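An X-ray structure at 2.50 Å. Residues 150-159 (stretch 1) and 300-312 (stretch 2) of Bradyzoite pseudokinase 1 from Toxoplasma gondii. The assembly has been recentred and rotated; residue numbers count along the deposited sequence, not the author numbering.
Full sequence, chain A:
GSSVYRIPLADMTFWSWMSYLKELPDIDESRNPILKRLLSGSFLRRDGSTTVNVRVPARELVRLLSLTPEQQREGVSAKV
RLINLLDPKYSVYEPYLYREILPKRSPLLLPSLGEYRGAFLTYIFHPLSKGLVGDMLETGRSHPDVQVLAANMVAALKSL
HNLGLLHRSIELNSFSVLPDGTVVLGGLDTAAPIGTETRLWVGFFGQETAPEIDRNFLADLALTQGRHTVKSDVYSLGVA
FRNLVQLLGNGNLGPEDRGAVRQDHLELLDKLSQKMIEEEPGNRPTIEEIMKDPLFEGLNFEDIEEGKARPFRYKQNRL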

# COMPACT_ATOMS: atom_id res chain seq x y z
N ALA A 150 -13.29 6.13 3.53
CA ALA A 150 -13.60 4.87 4.19
C ALA A 150 -14.01 3.82 3.16
O ALA A 150 -13.60 2.68 3.25
N ALA A 151 -14.80 4.24 2.16
CA ALA A 151 -15.29 3.33 1.13
C ALA A 151 -14.11 2.89 0.23
O ALA A 151 -14.02 1.72 -0.13
N ASN A 152 -13.23 3.84 -0.10
CA ASN A 152 -11.99 3.62 -0.87
C ASN A 152 -11.13 2.55 -0.15
O ASN A 152 -10.61 1.62 -0.76
N MET A 153 -11.06 2.66 1.19
CA MET A 153 -10.23 1.79 1.99
C MET A 153 -10.80 0.36 2.02
O MET A 153 -10.04 -0.61 1.82
N VAL A 154 -12.11 0.24 2.26
CA VAL A 154 -12.80 -1.07 2.25
C VAL A 154 -12.65 -1.73 0.88
O VAL A 154 -12.38 -2.92 0.78
N ALA A 155 -12.86 -0.95 -0.18
CA ALA A 155 -12.81 -1.46 -1.55
C ALA A 155 -11.41 -2.01 -1.85
O ALA A 155 -11.28 -3.03 -2.50
N ALA A 156 -10.39 -1.29 -1.38
CA ALA A 156 -9.00 -1.64 -1.65
C ALA A 156 -8.70 -3.00 -1.01
O ALA A 156 -8.12 -3.89 -1.66
N LEU A 157 -9.14 -3.17 0.24
CA LEU A 157 -8.95 -4.42 0.97
C LEU A 157 -9.66 -5.57 0.26
O LEU A 157 -9.10 -6.66 0.10
N LYS A 158 -10.91 -5.32 -0.17
CA LYS A 158 -11.71 -6.31 -0.88
C LYS A 158 -10.97 -6.78 -2.14
O LYS A 158 -10.96 -7.98 -2.43
N SER A 159 -10.37 -5.84 -2.88
CA SER A 159 -9.67 -6.18 -4.10
C SER A 159 -8.49 -7.12 -3.80
O SER A 159 -8.16 -7.96 -4.62
N ASN A 300 -21.56 4.64 -5.55
CA ASN A 300 -21.32 3.63 -6.57
C ASN A 300 -19.97 2.98 -6.28
O ASN A 300 -18.91 3.53 -6.66
N PHE A 301 -20.01 1.80 -5.65
CA PHE A 301 -18.80 1.05 -5.30
C PHE A 301 -18.03 0.62 -6.56
O PHE A 301 -16.82 0.45 -6.49
N GLU A 302 -18.72 0.45 -7.69
CA GLU A 302 -18.06 0.03 -8.92
C GLU A 302 -17.05 1.10 -9.35
O GLU A 302 -15.97 0.75 -9.85
N ASP A 303 -17.38 2.39 -9.14
CA ASP A 303 -16.51 3.53 -9.51
C ASP A 303 -15.31 3.62 -8.55
O ASP A 303 -14.19 3.96 -8.99
N ILE A 304 -15.56 3.37 -7.26
CA ILE A 304 -14.51 3.34 -6.25
C ILE A 304 -13.47 2.28 -6.67
O ILE A 304 -12.28 2.57 -6.71
N GLU A 305 -13.97 1.09 -7.01
CA GLU A 305 -13.15 -0.08 -7.34
C GLU A 305 -12.37 0.13 -8.64
O GLU A 305 -11.32 -0.47 -8.82
N GLU A 306 -12.88 0.99 -9.53
CA GLU A 306 -12.20 1.30 -10.80
C GLU A 306 -11.14 2.39 -10.58
O GLU A 306 -10.33 2.65 -11.47
N GLY A 307 -11.17 3.03 -9.40
CA GLY A 307 -10.10 3.92 -8.98
C GLY A 307 -10.36 5.37 -9.33
O GLY A 307 -9.41 6.15 -9.50
N LYS A 308 -11.65 5.74 -9.37
CA LYS A 308 -12.09 7.05 -9.82
C LYS A 308 -12.39 7.97 -8.62
O LYS A 308 -12.55 9.16 -8.82
N ALA A 309 -12.42 7.41 -7.40
CA ALA A 309 -12.64 8.22 -6.21
C ALA A 309 -11.43 9.13 -5.96
O ALA A 309 -10.29 8.77 -6.23
N ARG A 310 -11.73 10.33 -5.45
CA ARG A 310 -10.73 11.33 -5.11
C ARG A 310 -11.16 11.94 -3.78
O ARG A 310 -11.63 13.08 -3.71
N PRO A 311 -10.99 11.20 -2.66
CA PRO A 311 -11.46 11.65 -1.35
C PRO A 311 -10.83 12.96 -0.85
O PRO A 311 -11.40 13.59 0.06
N PHE A 312 -9.68 13.35 -1.41
CA PHE A 312 -8.89 14.49 -0.95
C PHE A 312 -9.02 15.71 -1.88
O PHE A 312 -8.36 16.71 -1.63

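The helix of stretch 1 meets the short helix 301-306 at 68°, their axes 9.3 Å apart at closest approach, and no hydrogen bond joins the two stretches. The contact sets alanine methyls of stretch 1 against Ile 304 and Phe 301, with Asn 152 and a salt bridge between Lys 158 and Glu 305 adding polar groups.

The packing begins at Ala 151, whose CB points toward stretch 2. CB of Ala 151 lies 3.6 Å from CD1 of Ile 304 and 4.0 Å from CE1 of Phe 301. A single methyl suits this position: it rests against both side chains at once, already at contact distance. The Phe 301 ring, carried on an off-rotamer chi1 of -98°, also turns its edge to the backbone, with CE1 of Phe 301 3.8 Å from O of Ala 151.

Asn 152 (chi1 t) leaves its CA sideways, but its side chain is long enough to reach the loop after the second helix, where it packs against Ala 309 and Pro 311. Its backbone is also close to Ile 304: CA of Asn 152 lies 3.6 Å from CG2 of Ile 304. Met 153 points away.

One turn beyond Ala 151, Ala 155 again points toward the partner. CB of Ala 155 is 3.8 Å from CG2 of Ile 304 and 4.0 Å from CG of Glu 305; its short side chain suits a place where CA of Ala 155 and CA of Glu 305 are 6.0 Å apart. Ile 304 (chi1 m, chi2 t) thus serves both alanines, CD1 reaching Ala 151 and CG2 reaching Ala 155, a use well matched to a beta-branched chain.

Lys 158, extended with all four chi angles t, carries its amine to Glu 305 (chi1 m, chi2 t): NZ of Lys 158 lies 3.6 Å from OE1 of Glu 305, a salt bridge. Both residues are partly exposed, and their long chains can pair charges there.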

# COMPACT_ATOMS: atom_id res chain seq x y z
CB ALA A 150 -14.67 5.08 5.22
CB ALA A 151 -16.38 4.00 0.33
CB ASN A 152 -11.29 4.97 -1.10
CG ASN A 152 -10.19 4.96 -2.16
OD1 ASN A 152 -9.44 3.99 -2.29
ND2 ASN A 152 -10.07 6.05 -2.91
CB MET A 153 -10.06 2.32 3.42
CG MET A 153 -9.04 3.46 3.52
SD MET A 153 -9.26 4.54 4.95
CE MET A 153 -8.76 3.44 6.27
CB VAL A 154 -14.30 -0.95 2.62
CG1 VAL A 154 -15.02 -2.28 2.52
CG2 VAL A 154 -14.53 -0.38 3.99
CB ALA A 155 -13.19 -0.38 -2.54
CB ALA A 156 -8.09 -0.56 -1.15
CB LEU A 157 -9.49 -4.26 2.40
CG LEU A 157 -9.27 -5.46 3.32
CD1 LEU A 157 -7.83 -5.90 3.30
CD2 LEU A 157 -9.70 -5.14 4.73
CB LYS A 158 -13.08 -5.75 -1.26
CG LYS A 158 -14.08 -6.83 -1.66
CD LYS A 158 -15.31 -6.34 -2.39
CE LYS A 158 -16.00 -7.45 -3.15
NZ LYS A 158 -16.68 -6.92 -4.36
CB SER A 159 -9.24 -4.94 -4.89
OG SER A 159 -8.06 -4.34 -4.37
CB ASN A 300 -21.38 4.23 -7.98
CG ASN A 300 -21.25 3.18 -9.07
OD1 ASN A 300 -21.27 1.98 -8.79
ND2 ASN A 300 -21.14 3.63 -10.30
CB PHE A 301 -19.15 -0.16 -4.42
CG PHE A 301 -18.94 0.11 -2.95
CD1 PHE A 301 -17.67 0.13 -2.41
CD2 PHE A 301 -20.02 0.37 -2.11
CE1 PHE A 301 -17.47 0.42 -1.07
CE2 PHE A 301 -19.81 0.65 -0.77
CZ PHE A 301 -18.54 0.68 -0.25
CB GLU A 302 -19.07 -0.29 -10.03
CG GLU A 302 -18.48 -1.22 -11.09
CD GLU A 302 -19.45 -1.78 -12.12
OE1 GLU A 302 -20.16 -0.99 -12.77
OE2 GLU A 302 -19.47 -3.03 -12.28
CB ASP A 303 -17.26 4.86 -9.50
CG ASP A 303 -18.27 5.00 -10.62
OD1 ASP A 303 -17.98 4.53 -11.74
OD2 ASP A 303 -19.34 5.59 -10.37
CB ILE A 304 -15.07 3.05 -4.84
CG1 ILE A 304 -16.24 3.97 -4.47
CG2 ILE A 304 -13.95 3.12 -3.82
CD1 ILE A 304 -16.98 3.63 -3.18
CB GLU A 305 -14.02 -1.34 -7.43
CG GLU A 305 -14.52 -1.82 -6.08
CD GLU A 305 -15.51 -2.97 -6.10
OE1 GLU A 305 -15.75 -3.56 -5.03
OE2 GLU A 305 -16.06 -3.26 -7.18
CB GLU A 306 -13.18 1.76 -11.88
CG GLU A 306 -14.03 0.64 -12.48
CD GLU A 306 -13.38 -0.72 -12.68
OE1 GLU A 306 -13.96 -1.73 -12.22
OE2 GLU A 306 -12.29 -0.77 -13.31
CB LYS A 308 -13.29 6.90 -10.76
CG LYS A 308 -12.87 6.65 -12.21
CD LYS A 308 -13.88 5.91 -13.06
CE LYS A 308 -13.24 5.38 -14.32
NZ LYS A 308 -14.08 4.35 -14.98
CB ALA A 309 -12.94 7.36 -5.02
CB ARG A 310 -10.61 12.36 -6.23
CG ARG A 310 -10.09 11.80 -7.56
CD ARG A 310 -8.63 11.39 -7.49
NE ARG A 310 -8.09 10.95 -8.77
CZ ARG A 310 -8.32 9.75 -9.31
NH1 ARG A 310 -9.06 8.86 -8.68
NH2 ARG A 310 -7.78 9.46 -10.49
CB PRO A 311 -11.06 10.52 -0.38
CG PRO A 311 -10.67 9.34 -1.26
CD PRO A 311 -10.27 9.92 -2.59
CB PHE A 312 -7.41 14.11 -0.78
CG PHE A 312 -7.13 13.18 0.37
CD1 PHE A 312 -7.00 13.68 1.66
CD2 PHE A 312 -6.99 11.81 0.18
CE1 PHE A 312 -6.77 12.83 2.73
CE2 PHE A 312 -6.77 10.97 1.25
CZ PHE A 312 -6.64 11.48 2.52